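Local coordinates for protein L-isoleucine-4-hydroxylase (Bacillus thuringiensis, PDB 6LNH) that hydroxylates L-isoleucine to (4S)-4-hydroxy-L-isoleucine as an iron(II)- and 2-oxoglutarate-dependent dioxygenase, and also oxidises several other aliphatic and sulfur-containing amino acids, at residues C[197-202]-C[220-225]; C[29-34]-C[202-207]. All blocks are in the same frame, centred on the assembly; numbering follows the deposited sequence.

From the N terminus, the chain first reaches strand 31-34, an outermost strand of the seven-stranded sheet. Its partner in contact 2, segment 202-207, comes 167 residues later, so this contact closes a very long loop and lays that strand across from an outermost strand of the three-stranded sheet. Contact 1 closes a much shorter loop, with 17 residues between 197-202 and 220-225, and ties the connection between strands 189-196 and 204-206 to the start of strand 222-229, all in the smaller sheet. It starts before contact 2 has closed and ends after it, so the two cross rather than nest. They share Ile202, and a probable hydrogen bond from Asn197 N to Asn203 OD1 (2.8 Å) joins them.

Contact 1: C[197-202]-C[220-225]; sequences NSPREI and KVFHAV. With FE (Fe (III) ion), chain M.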
ATOM      1  N   ASN C 197      21.342 -13.073 -12.505  1.00 50.99           N
ATOM      2  CA  ASN C 197      22.300 -14.070 -12.975  1.00 57.30           C
ATOM      3  C   ASN C 197      23.696 -13.477 -13.059  1.00 53.86           C
ATOM      4  O   ASN C 197      24.689 -14.164 -12.794  1.00 53.98           O
ATOM      5  CB  ASN C 197      21.868 -14.630 -14.330  1.00 57.64           C
ATOM      6  CG  ASN C 197      20.467 -15.205 -14.302  1.00 63.84           C
ATOM      7  OD1 ASN C 197      19.880 -15.385 -13.236  1.00 65.18           O
ATOM      8  ND2 ASN C 197      19.926 -15.510 -15.477  1.00 70.72           N
ATOM      9  N   SER C 198      23.790 -12.207 -13.425  1.00 53.26           N
ATOM     10  CA  SER C 198      25.031 -11.458 -13.440  1.00 56.43           C
ATOM     11  C   SER C 198      24.792 -10.110 -12.877  1.00 56.57           C
ATOM     12  O   SER C 198      23.613  -9.632 -12.805  1.00 56.36           O
ATOM     13  CB  SER C 198      25.593 -11.338 -14.867  1.00 64.65           C
ATOM     14  OG  SER C 198      24.574 -10.936 -15.767  1.00 66.75           O
ATOM     15  N   PRO C 199      25.808  -9.356 -12.458  1.00 58.14           N
ATOM     16  CA  PRO C 199      25.628  -8.004 -11.944  1.00 55.63           C
ATOM     17  C   PRO C 199      25.198  -6.973 -12.994  1.00 57.45           C
ATOM     18  O   PRO C 199      25.085  -5.789 -12.657  1.00 60.18           O
ATOM     19  CB  PRO C 199      26.996  -7.667 -11.334  1.00 58.72           C
ATOM     20  CG  PRO C 199      27.543  -9.011 -10.937  1.00 53.89           C
ATOM     21  CD  PRO C 199      27.135  -9.912 -12.068  1.00 56.67           C
ATOM     22  N   ARG C 200      24.982  -7.396 -14.241  1.00 61.55           N
ATOM     23  CA  ARG C 200      24.642  -6.422 -15.316  1.00 61.74           C
ATOM     24  C   ARG C 200      23.127  -6.293 -15.514  1.00 64.20           C
ATOM     25  O   ARG C 200      22.707  -5.330 -16.176  1.00 64.66           O
ATOM     26  CB  ARG C 200      25.316  -6.841 -16.626  1.00 68.13           C
ATOM     27  CG  ARG C 200      25.171  -5.835 -17.760  1.00 73.57           C
ATOM     28  CD  ARG C 200      23.868  -5.965 -18.533  1.00 81.74           C
ATOM     29  NE  ARG C 200      23.984  -6.743 -19.759  1.00 90.43           N
ATOM     30  CZ  ARG C 200      23.648  -6.301 -20.967  1.00 91.87           C
ATOM     31  NH1 ARG C 200      23.176  -5.076 -21.116  1.00 87.35           N
ATOM     32  NH2 ARG C 200      23.786  -7.086 -22.021  1.00 93.48           N
ATOM     33  N   GLU C 201      22.334  -7.212 -14.961  1.00 57.92           N
ATOM     34  CA  GLU C 201      20.869  -7.126 -15.189  1.00 62.64           C
ATOM     35  C   GLU C 201      20.097  -7.771 -14.038  1.00 57.95           C
ATOM     36  O   GLU C 201      20.578  -8.772 -13.487  1.00 56.95           O
ATOM     37  CB  GLU C 201      20.512  -7.856 -16.483  1.00 64.94           C
ATOM     38  CG  GLU C 201      21.265  -9.164 -16.651  1.00 68.62           C
ATOM     39  CD  GLU C 201      20.411 -10.378 -16.974  1.00 74.96           C
ATOM     40  OE1 GLU C 201      19.187 -10.215 -17.132  1.00 67.78           O
ATOM     41  OE2 GLU C 201      20.974 -11.485 -17.065  1.00 75.06           O
ATOM     42  N   ILE C 202      18.938  -7.197 -13.707  1.00 54.54           N
ATOM     43  CA  ILE C 202      18.037  -7.765 -12.664  1.00 50.34           C
ATOM     44  C   ILE C 202      17.087  -8.712 -13.401  1.00 52.61           C
ATOM     45  O   ILE C 202      16.403  -8.247 -14.327  1.00 53.28           O
ATOM     46  CB  ILE C 202      17.287  -6.647 -11.919  1.00 45.85           C
ATOM     47  CG1 ILE C 202      18.254  -5.604 -11.356  1.00 48.00           C
ATOM     48  CG2 ILE C 202      16.392  -7.226 -10.837  1.00 42.66           C
ATOM     49  CD1 ILE C 202      19.363  -6.185 -10.517  1.00 40.17           C
ATOM     50  N   LYS C 220      24.412 -20.004  -7.319  1.00 37.43           N
ATOM     51  CA  LYS C 220      24.468 -19.925  -8.771  1.00 43.51           C
ATOM     52  C   LYS C 220      24.053 -18.553  -9.292  1.00 48.63           C
ATOM     53  O   LYS C 220      24.405 -18.196 -10.423  1.00 44.81           O
ATOM     54  CB  LYS C 220      23.595 -21.046  -9.344  1.00 46.02           C
ATOM     55  CG  LYS C 220      23.105 -20.877 -10.759  1.00 52.75           C
ATOM     56  CD  LYS C 220      22.423 -22.151 -11.207  1.00 54.85           C
ATOM     57  CE  LYS C 220      21.695 -21.956 -12.519  1.00 57.86           C
ATOM     58  NZ  LYS C 220      21.142 -23.244 -13.016  1.00 63.91           N
ATOM     59  N   VAL C 221      23.362 -17.758  -8.477  1.00 40.30           N
ATOM     60  CA  VAL C 221      22.915 -16.433  -8.872  1.00 41.14           C
ATOM     61  C   VAL C 221      23.309 -15.444  -7.786  1.00 39.05           C
ATOM     62  O   VAL C 221      23.603 -15.814  -6.648  1.00 37.77           O
ATOM     63  CB  VAL C 221      21.390 -16.367  -9.108  1.00 41.02           C
ATOM     64  CG1 VAL C 221      20.990 -17.236 -10.287  1.00 48.67           C
ATOM     65  CG2 VAL C 221      20.638 -16.777  -7.846  1.00 35.52           C
ATOM     66  N   PHE C 222      23.323 -14.174  -8.162  1.00 38.71           N
ATOM     67  CA  PHE C 222      23.462 -13.105  -7.192  1.00 39.10           C
ATOM     68  C   PHE C 222      22.089 -12.723  -6.662  1.00 39.65           C
ATOM     69  O   PHE C 222      21.063 -12.916  -7.320  1.00 35.99           O
ATOM     70  CB  PHE C 222      24.133 -11.876  -7.809  1.00 36.93           C
ATOM     71  CG  PHE C 222      25.574 -12.083  -8.169  1.00 40.75           C
ATOM     72  CD1 PHE C 222      25.922 -12.760  -9.325  1.00 40.42           C
ATOM     73  CD2 PHE C 222      26.581 -11.589  -7.357  1.00 35.12           C
ATOM     74  CE1 PHE C 222      27.248 -12.948  -9.662  1.00 39.75           C
ATOM     75  CE2 PHE C 222      27.908 -11.774  -7.687  1.00 41.79           C
ATOM     76  CZ  PHE C 222      28.242 -12.455  -8.842  1.00 42.26           C
ATOM     77  N   HIS C 223      22.078 -12.176  -5.454  1.00 33.34           N
ATOM     78  CA  HIS C 223      20.859 -11.624  -4.894  1.00 37.48           C
ATOM     79  C   HIS C 223      21.205 -10.352  -4.142  1.00 37.73           C
ATOM     80  O   HIS C 223      22.374 -10.049  -3.886  1.00 38.28           O
ATOM     81  CB  HIS C 223      20.143 -12.627  -3.976  1.00 39.54           C
ATOM     82  CG  HIS C 223      20.813 -12.825  -2.652  1.00 39.47           C
ATOM     83  ND1 HIS C 223      21.643 -13.893  -2.392  1.00 42.29           N
ATOM     84  CD2 HIS C 223      20.782 -12.087  -1.517  1.00 36.15           C
ATOM     85  CE1 HIS C 223      22.090 -13.810  -1.150  1.00 41.81           C
ATOM     86  NE2 HIS C 223      21.583 -12.722  -0.599  1.00 39.11           N
ATOM     87  N   ALA C 224      20.166  -9.607  -3.789  1.00 36.40           N
ATOM     88  CA  ALA C 224      20.316  -8.419  -2.970  1.00 33.85           C
ATOM     89  C   ALA C 224      18.976  -8.145  -2.312  1.00 35.65           C
ATOM     90  O   ALA C 224      17.938  -8.658  -2.738  1.00 30.61           O
ATOM     91  CB  ALA C 224      20.779  -7.212  -3.793  1.00 34.65           C
ATOM     92  N   VAL C 225      19.008  -7.325  -1.272  1.00 34.13           N
ATOM     93  CA  VAL C 225      17.794  -6.813  -0.654  1.00 35.73           C
ATOM     94  C   VAL C 225      17.878  -5.291  -0.662  1.00 34.15           C
ATOM     95  O   VAL C 225      18.860  -4.707  -0.188  1.00 39.17           O
ATOM     96  CB  VAL C 225      17.570  -7.383   0.759  1.00 34.76           C
ATOM     97  CG1 VAL C 225      18.700  -7.021   1.714  1.00 37.65           C
ATOM     98  CG2 VAL C 225      16.221  -6.936   1.303  1.00 33.32           C
TER
HETATM   99 FE    FE M 301      22.262 -11.626   1.636  1.00 42.60          FE
HETATM  100  O   HOH W   1      20.799 -13.294   2.282  1.00 37.76           O
HETATM  101  O   HOH W   2      22.287 -11.336   4.014  1.00 47.83           O
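Val221 meets Asn197 where strand 222-229 begins, in the smaller sheet of the double-stranded beta-helix (cupin) fold common to 2-oxoglutarate-dependent dioxygenases. The two side chains run side by side and point the same way, with Val221 CG1 3.7 Å from Asn197 OD1.

Phe222 carries most of the contact. Its CB is directed toward the loop, and CG stands anti to the carbonyl carbon (chi1 -68°), which starts the ring toward the type I turn of Ser198 to Glu201. Pro199 lies over one face of this ring: its CG is 4.1 Å from the ring centroid and only 11° off the normal, a CH-pi contact, while CD lies 3.9 Å from Phe222 CE1. The carbonyl oxygen of Asn197 instead approaches in the plane of the ring, 3.9 Å from CD1 at its edge. A cation-pi interaction with Lys171 and packing on Leu169 add to the surroundings of Phe222, and a backbone hydrogen bond to Ala196 ties it to the neighbouring strand.

The next residue, His223, belongs to the iron site, which it forms together with His170 and Asp172. Its ring stacks with that of Phe217 and meets that of His170 edge-to-face. The iron lies in the plane of the His223 imidazole, at a rather long 2.6 Å from NE2, with two waters also bound to the metal.

Contact 2: C[29-34]-C[202-207]; sequences KGFLEI and INQFIS
Phe31 and Gln204 have their CA atoms 9.8 Å apart, and farther along those of Glu33 and Ile206 come to 8.0 Å. Strands 31-34 and 204-206 run in roughly the same direction, 32° apart. Their axes approach to 9.9 Å, too far for backbone pairing, so side chains directed from each strand toward the other bridge the gap. Gly30, with positive phi (91°), ends helix 19-29 just before the first strand.

The Phe31 ring reaches across with its far end. CE2 lies 4.0 Å from Gln204 CG and 4.1 Å from Ile206 CD1, both approaching obliquely. Lys29 CE sits over one face of the ring, offset toward the rim, and the ammonium group beyond it forms a salt bridge with Glu25. This is the packing of the two sheets of the double-stranded beta-helix against each other: 31-34 pairs with strand 214-218 in one, and 204-206 with 189-196 in the other. A classic beta bulge, with Asn203 and Gln204 both facing Ile195, marks the start of the second strand.

Glu33 and Ile206 meet tip to tip, Glu33 CD resting 3.7 Å from Ile206 CG1, so the carboxylate lies against hydrocarbon. Gln204 is bent at chi2 (77°), which turns CD away from an extended course; its OE1 comes 3.6 Å from Glu33 OE1. That amide oxygen accepts a hydrogen bond from Lys158 of the second subunit, whose side chain also packs on Glu33 and probably eases the approach of the two oxygens.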
ATOM      1  N   LYS C  29      17.243 -23.016 -11.384  1.00 55.78           N
ATOM      2  CA  LYS C  29      17.118 -21.565 -11.352  1.00 52.78           C
ATOM      3  C   LYS C  29      18.084 -20.892 -10.384  1.00 50.09           C
ATOM      4  O   LYS C  29      18.482 -19.746 -10.624  1.00 51.19           O
ATOM      5  CB  LYS C  29      15.687 -21.175 -10.976  1.00 51.22           C
ATOM      6  CG  LYS C  29      14.831 -20.684 -12.132  1.00 59.86           C
ATOM      7  CD  LYS C  29      13.356 -20.676 -11.752  1.00 60.63           C
ATOM      8  CE  LYS C  29      13.157 -20.134 -10.340  1.00 56.14           C
ATOM      9  NZ  LYS C  29      11.723 -19.943  -9.989  1.00 59.05           N
ATOM     10  N   GLY C  30      18.468 -21.558  -9.296  1.00 48.21           N
ATOM     11  CA  GLY C  30      19.333 -20.948  -8.308  1.00 41.82           C
ATOM     12  C   GLY C  30      18.599 -20.242  -7.192  1.00 43.48           C
ATOM     13  O   GLY C  30      19.243 -19.757  -6.252  1.00 41.09           O
ATOM     14  N   PHE C  31      17.276 -20.161  -7.313  1.00 39.09           N
ATOM     15  CA  PHE C  31      16.432 -19.497  -6.288  1.00 40.82           C
ATOM     16  C   PHE C  31      15.033 -20.108  -6.353  1.00 43.22           C
ATOM     17  O   PHE C  31      14.705 -20.750  -7.362  1.00 44.43           O
ATOM     18  CB  PHE C  31      16.408 -17.983  -6.507  1.00 43.85           C
ATOM     19  CG  PHE C  31      15.573 -17.536  -7.678  1.00 40.98           C
ATOM     20  CD1 PHE C  31      16.098 -17.524  -8.958  1.00 44.26           C
ATOM     21  CD2 PHE C  31      14.260 -17.137  -7.502  1.00 43.27           C
ATOM     22  CE1 PHE C  31      15.330 -17.115 -10.035  1.00 45.96           C
ATOM     23  CE2 PHE C  31      13.493 -16.730  -8.580  1.00 47.94           C
ATOM     24  CZ  PHE C  31      14.030 -16.718  -9.845  1.00 45.41           C
ATOM     25  N   LEU C  32      14.235 -19.905  -5.307  1.00 40.06           N
ATOM     26  CA  LEU C  32      12.875 -20.493  -5.286  1.00 44.99           C
ATOM     27  C   LEU C  32      12.008 -19.741  -4.277  1.00 47.64           C
ATOM     28  O   LEU C  32      12.414 -19.647  -3.111  1.00 44.80           O
ATOM     29  CB  LEU C  32      13.005 -21.968  -4.896  1.00 44.41           C
ATOM     30  CG  LEU C  32      11.837 -22.866  -5.289  1.00 46.17           C
ATOM     31  CD1 LEU C  32      11.027 -23.259  -4.068  1.00 53.14           C
ATOM     32  CD2 LEU C  32      10.951 -22.191  -6.320  1.00 46.38           C
ATOM     33  N   GLU C  33      10.872 -19.212  -4.731  1.00 48.50           N
ATOM     34  CA  GLU C  33       9.928 -18.520  -3.818  1.00 48.94           C
ATOM     35  C   GLU C  33       8.971 -19.578  -3.267  1.00 45.73           C
ATOM     36  O   GLU C  33       8.499 -20.410  -4.056  1.00 38.22           O
ATOM     37  CB  GLU C  33       9.167 -17.414  -4.547  1.00 50.81           C
ATOM     38  CG  GLU C  33      10.006 -16.675  -5.570  1.00 57.46           C
ATOM     39  CD  GLU C  33       9.202 -15.923  -6.615  1.00 67.26           C
ATOM     40  OE1 GLU C  33       9.473 -16.116  -7.818  1.00 73.90           O
ATOM     41  OE2 GLU C  33       8.307 -15.149  -6.223  1.00 73.48           O
ATOM     42  N   ILE C  34       8.728 -19.559  -1.958  1.00 44.10           N
ATOM     43  CA  ILE C  34       7.813 -20.556  -1.332  1.00 43.17           C
ATOM     44  C   ILE C  34       6.699 -19.799  -0.609  1.00 44.05           C
ATOM     45  O   ILE C  34       7.010 -18.813   0.078  1.00 41.60           O
ATOM     46  CB  ILE C  34       8.590 -21.477  -0.374  1.00 43.37           C
ATOM     47  CG1 ILE C  34       9.643 -22.305  -1.114  1.00 43.64           C
ATOM     48  CG2 ILE C  34       7.637 -22.357   0.415  1.00 44.99           C
ATOM     49  CD1 ILE C  34      10.621 -23.004  -0.204  1.00 38.64           C
ATOM     50  N   ILE C 202      18.938  -7.197 -13.707  1.00 54.54           N
ATOM     51  CA  ILE C 202      18.037  -7.765 -12.664  1.00 50.34           C
ATOM     52  C   ILE C 202      17.087  -8.712 -13.401  1.00 52.61           C
ATOM     53  O   ILE C 202      16.403  -8.247 -14.327  1.00 53.28           O
ATOM     54  CB  ILE C 202      17.287  -6.647 -11.919  1.00 45.85           C
ATOM     55  CG1 ILE C 202      18.254  -5.604 -11.356  1.00 48.00           C
ATOM     56  CG2 ILE C 202      16.392  -7.226 -10.837  1.00 42.66           C
ATOM     57  CD1 ILE C 202      19.363  -6.185 -10.517  1.00 40.17           C
ATOM     58  N   ASN C 203      17.069  -9.989 -13.017  1.00 47.80           N
ATOM     59  CA  ASN C 203      16.229 -10.990 -13.726  1.00 46.30           C
ATOM     60  C   ASN C 203      14.885 -11.174 -13.019  1.00 46.09           C
ATOM     61  O   ASN C 203      13.881 -11.360 -13.720  1.00 45.47           O
ATOM     62  CB  ASN C 203      16.956 -12.329 -13.856  1.00 50.85           C
ATOM     63  CG  ASN C 203      18.246 -12.217 -14.635  1.00 58.10           C
ATOM     64  OD1 ASN C 203      19.288 -11.884 -14.080  1.00 55.74           O
ATOM     65  ND2 ASN C 203      18.183 -12.493 -15.926  1.00 63.01           N
ATOM     66  N   GLN C 204      14.872 -11.132 -11.687  1.00 41.23           N
ATOM     67  CA  GLN C 204      13.604 -11.358 -10.952  1.00 42.22           C
ATOM     68  C   GLN C 204      13.473 -10.367  -9.793  1.00 44.29           C
ATOM     69  O   GLN C 204      14.500 -10.008  -9.197  1.00 39.20           O
ATOM     70  CB  GLN C 204      13.540 -12.807 -10.466  1.00 42.27           C
ATOM     71  CG  GLN C 204      12.214 -13.180  -9.824  1.00 48.82           C
ATOM     72  CD  GLN C 204      11.119 -13.423 -10.833  1.00 54.99           C
ATOM     73  OE1 GLN C 204       9.989 -13.751 -10.481  1.00 52.15           O
ATOM     74  NE2 GLN C 204      11.448 -13.261 -12.103  1.00 55.37           N
ATOM     75  N   PHE C 205      12.237  -9.946  -9.514  1.00 41.29           N
ATOM     76  CA  PHE C 205      11.920  -9.010  -8.407  1.00 41.37           C
ATOM     77  C   PHE C 205      10.919  -9.703  -7.480  1.00 44.12           C
ATOM     78  O   PHE C 205       9.810 -10.019  -7.929  1.00 48.88           O
ATOM     79  CB  PHE C 205      11.352  -7.702  -8.961  1.00 40.47           C
ATOM     80  CG  PHE C 205      11.016  -6.663  -7.924  1.00 40.23           C
ATOM     81  CD1 PHE C 205       9.929  -6.827  -7.082  1.00 33.68           C
ATOM     82  CD2 PHE C 205      11.780  -5.516  -7.795  1.00 36.36           C
ATOM     83  CE1 PHE C 205       9.622  -5.869  -6.131  1.00 39.11           C
ATOM     84  CE2 PHE C 205      11.471  -4.559  -6.843  1.00 35.84           C
ATOM     85  CZ  PHE C 205      10.391  -4.736  -6.014  1.00 38.98           C
ATOM     86  N   ILE C 206      11.316  -9.945  -6.231  1.00 44.04           N
ATOM     87  CA  ILE C 206      10.423 -10.642  -5.261  1.00 44.28           C
ATOM     88  C   ILE C 206      10.200  -9.740  -4.046  1.00 44.54           C
ATOM     89  O   ILE C 206      11.192  -9.288  -3.453  1.00 39.86           O
ATOM     90  CB  ILE C 206      11.017 -12.006  -4.857  1.00 46.64           C
ATOM     91  CG1 ILE C 206      11.256 -12.899  -6.075  1.00 48.60           C
ATOM     92  CG2 ILE C 206      10.137 -12.690  -3.824  1.00 44.09           C
ATOM     93  CD1 ILE C 206      12.584 -13.610  -6.056  1.00 51.13           C
ATOM     94  N   SER C 207       8.935  -9.491  -3.705  1.00 46.34           N
ATOM     95  CA  SER C 207       8.600  -8.650  -2.530  1.00 46.26           C
ATOM     96  C   SER C 207       7.896  -9.510  -1.478  1.00 45.58           C
ATOM     97  O   SER C 207       6.742  -9.894  -1.715  1.00 49.79           O
ATOM     98  CB  SER C 207       7.747  -7.481  -2.932  1.00 41.84           C
ATOM     99  OG  SER C 207       7.447  -6.675  -1.806  1.00 41.61           O
TER